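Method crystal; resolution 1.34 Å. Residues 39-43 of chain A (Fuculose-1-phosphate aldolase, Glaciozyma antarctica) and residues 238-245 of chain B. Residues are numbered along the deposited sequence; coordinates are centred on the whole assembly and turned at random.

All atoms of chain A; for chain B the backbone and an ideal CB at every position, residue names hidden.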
ATOM      1  N   ASP A  39       3.095   3.146  13.026  1.00 13.42           N
ATOM      2  CA  ASP A  39       3.509   2.403  14.208  1.00 12.28           C
ATOM      3  C   ASP A  39       4.211   1.101  13.829  1.00 15.74           C
ATOM      4  O   ASP A  39       4.077   0.587  12.721  1.00 15.07           O
ATOM      5  CB  ASP A  39       2.318   2.148  15.152  1.00 16.43           C
ATOM      6  CG  ASP A  39       1.073   1.583  14.462  1.00 19.75           C
ATOM      7  OD1 ASP A  39       0.171   1.161  15.222  1.00 20.77           O
ATOM      8  OD2 ASP A  39       0.947   1.560  13.212  1.00 17.15           O
ATOM      9  N   HIS A  40       5.020   0.608  14.753  1.00 13.92           N
ATOM     10  CA  HIS A  40       5.713  -0.667  14.609  1.00 13.03           C
ATOM     11  C   HIS A  40       5.872  -1.223  16.011  1.00 14.06           C
ATOM     12  O   HIS A  40       6.237  -0.482  16.937  1.00 15.44           O
ATOM     13  CB  HIS A  40       7.074  -0.491  13.901  1.00 13.17           C
ATOM     14  CG  HIS A  40       7.745  -1.783  13.513  1.00 14.14           C
ATOM     15  ND1 HIS A  40       7.143  -2.732  12.718  1.00 14.70           N
ATOM     16  CD2 HIS A  40       8.982  -2.266  13.798  1.00 14.80           C
ATOM     17  CE1 HIS A  40       7.974  -3.744  12.530  1.00 15.65           C
ATOM     18  NE2 HIS A  40       9.096  -3.487  13.175  1.00 15.73           N
ATOM     19  N   THR A  41       5.560  -2.506  16.171  1.00 13.76           N
ATOM     20  CA  THR A  41       5.576  -3.204  17.466  1.00 14.24           C
ATOM     21  C   THR A  41       4.995  -2.311  18.577  1.00 13.73           C
ATOM     22  O   THR A  41       3.912  -1.756  18.409  1.00 14.48           O
ATOM     23  CB  THR A  41       7.004  -3.725  17.829  1.00 14.96           C
ATOM     24  OG1 THR A  41       7.879  -2.625  18.111  1.00 19.34           O
ATOM     25  CG2 THR A  41       7.572  -4.572  16.682  1.00 16.64           C
ATOM     26  N   VAL A  42       5.703  -2.170  19.700  1.00 14.16           N
ATOM     27  CA  VAL A  42       5.208  -1.374  20.826  1.00 13.50           C
ATOM     28  C   VAL A  42       5.993  -0.085  20.989  1.00 15.88           C
ATOM     29  O   VAL A  42       5.868   0.605  22.010  1.00 16.02           O
ATOM     30  CB  VAL A  42       5.254  -2.186  22.137  1.00 14.38           C
ATOM     31  CG1 VAL A  42       4.293  -3.358  22.057  1.00 15.49           C
ATOM     32  CG2 VAL A  42       6.682  -2.662  22.432  1.00 15.87           C
ATOM     33  N   ALA A  43       6.796   0.239  19.982  1.00 15.56           N
ATOM     34  CA  ALA A  43       7.583   1.447  19.984  1.00 16.72           C
ATOM     35  C   ALA A  43       6.663   2.640  19.788  1.00 19.69           C
ATOM     36  O   ALA A  43       5.561   2.523  19.232  1.00 19.80           O
ATOM     37  CB  ALA A  43       8.638   1.401  18.888  1.00 17.94           C
TER
ATOM     38  N   UNK B 238       7.448 -11.616  22.951  1.00 12.48           N
ATOM     39  CA  UNK B 238       6.052 -11.789  23.320  1.00 12.91           C
ATOM     40  C   UNK B 238       5.349 -10.428  23.387  1.00 12.66           C
ATOM     41  O   UNK B 238       4.274 -10.222  22.818  1.00 13.33           O
ATOM     42  CB  UNK B 238       5.940 -12.520  24.659  1.00 12.91           C
ATOM     43  N   UNK B 239       5.974  -9.485  24.077  1.00 13.03           N
ATOM     44  CA  UNK B 239       5.370  -8.170  24.258  1.00 12.70           C
ATOM     45  C   UNK B 239       5.304  -7.386  22.938  1.00 13.16           C
ATOM     46  O   UNK B 239       4.303  -6.718  22.636  1.00 12.73           O
ATOM     47  CB  UNK B 239       6.158  -7.375  25.301  1.00 12.70           C
ATOM     48  N   UNK B 240       6.357  -7.475  22.135  1.00 13.21           N
ATOM     49  CA  UNK B 240       6.397  -6.736  20.876  1.00 13.78           C
ATOM     50  C   UNK B 240       5.328  -7.221  19.877  1.00 12.54           C
ATOM     51  O   UNK B 240       4.858  -6.434  19.052  1.00 12.90           O
ATOM     52  CB  UNK B 240       7.787  -6.862  20.250  1.00 13.78           C
ATOM     53  N   UNK B 241       4.915  -8.483  19.976  1.00 11.45           N
ATOM     54  CA  UNK B 241       3.843  -9.008  19.130  1.00 11.39           C
ATOM     55  C   UNK B 241       2.462  -8.587  19.616  1.00 12.02           C
ATOM     56  O   UNK B 241       1.506  -8.633  18.841  1.00 12.12           O
ATOM     57  CB  UNK B 241       3.923 -10.535  19.072  1.00 11.39           C
ATOM     58  N   UNK B 242       2.332  -8.205  20.887  1.00 11.55           N
ATOM     59  CA  UNK B 242       1.000  -8.103  21.489  1.00 11.41           C
ATOM     60  C   UNK B 242       0.014  -7.146  20.783  1.00 11.97           C
ATOM     61  O   UNK B 242      -1.148  -7.511  20.646  1.00 12.03           O
ATOM     62  CB  UNK B 242       1.159  -7.654  22.943  1.00 11.41           C
ATOM     63  N   UNK B 243       0.454  -5.970  20.290  1.00 11.30           N
ATOM     64  CA  UNK B 243      -0.557  -5.129  19.628  1.00 11.70           C
ATOM     65  C   UNK B 243      -1.128  -5.767  18.354  1.00 13.03           C
ATOM     66  O   UNK B 243      -2.294  -5.532  18.032  1.00 11.92           O
ATOM     67  CB  UNK B 243       0.051  -3.768  19.283  1.00 11.70           C
ATOM     68  N   UNK B 244      -0.350  -6.596  17.664  1.00 11.29           N
ATOM     69  CA  UNK B 244      -0.848  -7.225  16.440  1.00 11.02           C
ATOM     70  C   UNK B 244      -1.946  -8.230  16.774  1.00 10.31           C
ATOM     71  O   UNK B 244      -2.941  -8.344  16.046  1.00 11.07           O
ATOM     72  CB  UNK B 244       0.290  -7.912  15.683  1.00 11.02           C
ATOM     73  N   UNK B 245      -1.782  -8.967  17.872  1.00 10.17           N
ATOM     74  CA  UNK B 245      -2.829  -9.881  18.308  1.00 10.55           C
ATOM     75  C   UNK B 245      -4.056  -9.148  18.828  1.00 11.69           C
ATOM     76  O   UNK B 245      -5.181  -9.578  18.578  1.00 11.53           O
ATOM     77  CB  UNK B 245      -2.289 -10.816  19.392  1.00 10.55           C
TER

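The chain A segment is a tight corner, a type II' turn from His A40 to Ala A43 closed by the hydrogen bond from Ala A43 N to His A40 O (3.2 Å). Thr A41 and Val A42 occupy its tip and meet a kinked helical stretch of chain B; the nearest CA atoms, those of Thr A41 and position 240, are 5.0 Å apart.

Position 238 lies at the far end of this stretch, and its ideal CB has nothing of the chain A segment within 5.5 Å. The segment sets no preference here beyond compatibility with a helix. The residue is Tyr B238, which makes no contact with the turn.

At position 239 CA-to-CB points sideways, and the ideal CB is 5.5 Å from Val A42 CG1. A small side chain would fall short of the valine, whereas a long aliphatic or an aromatic one could reach its methyl groups. Phe B239, with chi1 in the t rotamer, brings its ring end nearer: CD2 lies 3.9 Å from Val A42 CG2. Its carbonyl O also packs against the valine, 3.4 Å from Val A42 CG1.

Position 240 is closer, its ideal CB 4.0 Å from Thr A41 CB and 4.9 Å from Val A42 CG2. Since CA-to-CB runs sideways, a longer chain can pass along the turn, and its first carbons should tolerate apolar neighbours; methionine, leucine, glutamine or glutamate would all be reasonable. Gln B240 is found, its CG 4.1 Å from Val A42 CG2, while its backbone O lies 3.7 Å from Thr A41 CB.

Position 241 directs its CB away, so the turn places no demand on it. Ala B241 makes no contact there.

At position 242 CA-to-CB is again sideways, with the ideal CB 5.4 Å from Val A42 CG1. Small or medium side chains, polar or apolar, could fit here. Ser B242 uses its hydroxyl within its own helix, OG donating to Phe B239 O (2.7 Å), and only skirts the valine, with OG 4.2 Å from Val A42 CG1.

Position 243 points toward the turn, its ideal CB 4.4 Å from Thr A41 O and 5.1 Å from Val A42 CG1. A compact apolar side chain suits the valine, and a small hydroxyl-bearing one could address Thr A41 O; the phi of -65° and the absence of a bond from N to the preceding turn also admit proline. Pro B243 is the deposited residue. Its CD packs 3.6 Å from Val A42 CG1, and its CG approaches Thr A41 O to 3.5 Å.

The ideal CB at position 244 has no atom of the chain A segment close by, but Thr A41 N offers a donor farther off. A long side chain ending in an acceptor is therefore attractive, tyrosine among the candidates. Tyr B244 extends its ring so that OH accepts a hydrogen bond from Thr A41 N (2.9 Å, 161°). A water bridges this OH (2.6 Å from the water O) and His A40 ND1 (2.9 Å from the same O).

Position 245 is out of reach, so the turn sets no preference among helix-compatible residues. Phe B245 makes no contact with it.

Chain B (238-245) YFQASPYF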
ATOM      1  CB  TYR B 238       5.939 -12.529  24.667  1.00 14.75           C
ATOM      2  CG  TYR B 238       4.546 -13.046  24.929  1.00 14.14           C
ATOM      3  CD1 TYR B 238       3.568 -12.235  25.491  1.00 14.95           C
ATOM      4  CD2 TYR B 238       4.199 -14.329  24.552  1.00 14.98           C
ATOM      5  CE1 TYR B 238       2.278 -12.706  25.691  1.00 14.32           C
ATOM      6  CE2 TYR B 238       2.924 -14.806  24.742  1.00 15.19           C
ATOM      7  CZ  TYR B 238       1.969 -13.996  25.304  1.00 15.05           C
ATOM      8  OH  TYR B 238       0.699 -14.505  25.466  1.00 17.49           O
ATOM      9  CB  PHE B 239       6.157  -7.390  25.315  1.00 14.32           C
ATOM     10  CG  PHE B 239       5.463  -6.155  25.808  1.00 14.12           C
ATOM     11  CD1 PHE B 239       4.279  -6.247  26.521  1.00 17.25           C
ATOM     12  CD2 PHE B 239       6.015  -4.903  25.599  1.00 19.10           C
ATOM     13  CE1 PHE B 239       3.642  -5.105  26.989  1.00 18.73           C
ATOM     14  CE2 PHE B 239       5.381  -3.759  26.069  1.00 19.20           C
ATOM     15  CZ  PHE B 239       4.197  -3.870  26.768  1.00 17.29           C
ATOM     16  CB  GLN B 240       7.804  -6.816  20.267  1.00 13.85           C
ATOM     17  CG  GLN B 240       8.811  -5.886  20.953  1.00 14.26           C
ATOM     18  CD  GLN B 240      10.262  -6.176  20.587  1.00 15.35           C
ATOM     19  OE1 GLN B 240      10.792  -7.254  20.875  1.00 19.31           O
ATOM     20  NE2 GLN B 240      10.913  -5.211  19.958  1.00 14.99           N
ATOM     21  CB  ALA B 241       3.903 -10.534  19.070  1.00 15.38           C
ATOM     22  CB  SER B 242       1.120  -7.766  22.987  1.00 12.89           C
ATOM     23  OG  SER B 242       1.709  -6.508  23.242  1.00 13.37           O
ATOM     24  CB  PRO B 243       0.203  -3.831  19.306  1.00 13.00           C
ATOM     25  CG  PRO B 243       1.646  -4.150  19.462  1.00 17.38           C
ATOM     26  CD  PRO B 243       1.751  -5.281  20.432  1.00 12.48           C
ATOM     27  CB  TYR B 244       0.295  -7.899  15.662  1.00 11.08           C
ATOM     28  CG  TYR B 244       1.369  -6.922  15.242  1.00 10.62           C
ATOM     29  CD1 TYR B 244       1.272  -6.205  14.050  1.00 11.45           C
ATOM     30  CD2 TYR B 244       2.479  -6.698  16.051  1.00 11.51           C
ATOM     31  CE1 TYR B 244       2.260  -5.283  13.684  1.00 12.82           C
ATOM     32  CE2 TYR B 244       3.450  -5.801  15.699  1.00 12.03           C
ATOM     33  CZ  TYR B 244       3.348  -5.092  14.525  1.00 12.29           C
ATOM     34  OH  TYR B 244       4.334  -4.201  14.191  1.00 13.67           O
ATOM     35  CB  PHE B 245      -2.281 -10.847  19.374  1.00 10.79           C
ATOM     36  CG  PHE B 245      -1.389 -11.922  18.799  1.00 10.90           C
ATOM     37  CD1 PHE B 245      -1.950 -13.089  18.299  1.00 11.70           C
ATOM     38  CD2 PHE B 245      -0.008 -11.751  18.709  1.00 12.78           C
ATOM     39  CE1 PHE B 245      -1.149 -14.093  17.752  1.00 11.87           C
ATOM     40  CE2 PHE B 245       0.801 -12.755  18.160  1.00 13.04           C
ATOM     41  CZ  PHE B 245       0.219 -13.925  17.668  1.00 11.68           C
TER
HETATM   42  O   HOH W   1       4.414  -3.160  11.764  1.00 14.84           O
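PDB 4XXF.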